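Local coordinates for protein peptidase, M20/M25/M40 family (Staphylococcus aureus, PDB 4EWT) that is a putative manganese-binding amidohydrolase of the M20 peptidase family that probably cleaves amide bonds of N-acylated amino acids or related substrates, at residues A[207-210]-A[211-215]. Sequence-based numbering, arbitrary orientation.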
loop_
_atom_site.group_PDB
_atom_site.type_symbol
_atom_site.label_atom_id
_atom_site.label_comp_id
_atom_site.label_asym_id
_atom_site.label_seq_id
_atom_site.Cartn_x
_atom_site.Cartn_y
_atom_site.Cartn_z
ATOM N N ASP A 207 3.999 9.544 12.410
ATOM C CA ASP A 207 2.614 9.082 12.430
ATOM C C ASP A 207 2.538 7.553 12.599
ATOM O O ASP A 207 2.896 6.813 11.700
ATOM C CB ASP A 207 1.980 9.563 11.107
ATOM C CG ASP A 207 0.478 9.540 11.112
ATOM O OD1 ASP A 207 -0.127 8.663 11.784
ATOM O OD2 ASP A 207 -0.110 10.404 10.399
ATOM N N ALA A 208 2.084 7.079 13.752
ATOM C CA ALA A 208 1.954 5.642 13.947
ATOM C C ALA A 208 0.812 5.029 13.122
ATOM O O ALA A 208 0.866 3.857 12.764
ATOM C CB ALA A 208 1.796 5.297 15.413
ATOM N N ILE A 209 -0.219 5.809 12.829
ATOM C CA ILE A 209 -1.342 5.269 12.043
ATOM C C ILE A 209 -0.901 4.995 10.602
ATOM O O ILE A 209 -1.205 3.955 10.059
ATOM C CB ILE A 209 -2.614 6.156 12.134
ATOM C CG1 ILE A 209 -3.256 5.946 13.513
ATOM C CG2 ILE A 209 -3.618 5.832 10.987
ATOM C CD1 ILE A 209 -4.319 6.975 13.900
ATOM N N VAL A 210 -0.209 5.947 9.987
ATOM C CA VAL A 210 0.361 5.767 8.665
ATOM C C VAL A 210 1.310 4.550 8.663
ATOM O O VAL A 210 1.190 3.687 7.806
ATOM C CB VAL A 210 1.091 7.063 8.217
ATOM C CG1 VAL A 210 2.079 6.783 7.099
ATOM C CG2 VAL A 210 0.085 8.160 7.841
ATOM N N ALA A 211 2.215 4.445 9.637
ATOM C CA ALA A 211 3.147 3.317 9.648
ATOM C C ALA A 211 2.426 1.979 9.808
ATOM O O ALA A 211 2.767 1.005 9.136
ATOM C CB ALA A 211 4.219 3.479 10.781
ATOM N N GLY A 212 1.452 1.947 10.725
ATOM C CA GLY A 212 0.682 0.732 10.976
ATOM C C GLY A 212 -0.149 0.346 9.757
ATOM O O GLY A 212 -0.290 -0.843 9.453
ATOM N N SER A 213 -0.677 1.354 9.055
ATOM C CA SER A 213 -1.460 1.123 7.828
ATOM C C SER A 213 -0.589 0.593 6.696
ATOM O O SER A 213 -1.025 -0.282 5.946
ATOM C CB SER A 213 -2.151 2.398 7.377
ATOM O OG SER A 213 -3.222 2.685 8.276
ATOM N N TYR A 214 0.625 1.142 6.557
ATOM C CA TYR A 214 1.556 0.611 5.568
ATOM C C TYR A 214 1.940 -0.809 5.941
ATOM O O TYR A 214 1.978 -1.671 5.072
ATOM C CB TYR A 214 2.796 1.508 5.350
ATOM C CG TYR A 214 2.556 2.618 4.328
ATOM C CD1 TYR A 214 2.742 2.406 2.944
ATOM C CD2 TYR A 214 2.118 3.883 4.741
ATOM C CE1 TYR A 214 2.491 3.467 1.992
ATOM C CE2 TYR A 214 1.879 4.933 3.815
ATOM C CZ TYR A 214 2.060 4.729 2.457
ATOM O OH TYR A 214 1.808 5.789 1.584
ATOM N N PHE A 215 2.190 -1.068 7.222
ATOM C CA PHE A 215 2.376 -2.445 7.682
ATOM C C PHE A 215 1.255 -3.427 7.304
ATOM O O PHE A 215 1.558 -4.545 6.904
ATOM C CB PHE A 215 2.592 -2.512 9.199
ATOM C CG PHE A 215 2.789 -3.916 9.716
ATOM C CD1 PHE A 215 4.031 -4.548 9.605
ATOM C CD2 PHE A 215 1.749 -4.598 10.314
ATOM C CE1 PHE A 215 4.229 -5.845 10.077
ATOM C CE2 PHE A 215 1.943 -5.902 10.804
ATOM C CZ PHE A 215 3.193 -6.521 10.677
#
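A211, G212, S213 and Y214 each donate their backbone N-H to the carbonyl four residues back, D207 to V210, in regular alpha-helical bonding that starts with A211 N to D207 O (3.2 Å). The S213 hydroxyl, set beside its own backbone N (chi1 -72°), folds back to donate to I209 O at 3.0 Å. That carbonyl also accepts a bond from S213 N (2.8 Å), and the two donors arrive from opposite faces of its plane. The next pair along the helix, V210 and Y214, lie side by side: V210 CG1, swung anti to the backbone N (chi1 160°), rests 3.7 Å from Y214 CD2, while V210 O sits at the ring edge in its plane, 3.2 Å from CD2. Y214 OH is hydrogen-bonded to T217 O of a neighbouring subunit, whose Y214 also packs on this residue. At the helix start, D207 OD1 accepts a hydrogen bond from V210 N (3.3 Å), which meets it from above the carboxylate plane, and a weaker one from I209 N, while OD2 forms a salt bridge with R225 of that same neighbouring subunit. This is a classic aspartate N-cap, opening a subunit-joining helix on the antiparallel sheet of the smaller domain, not the domain holding the two manganese ions.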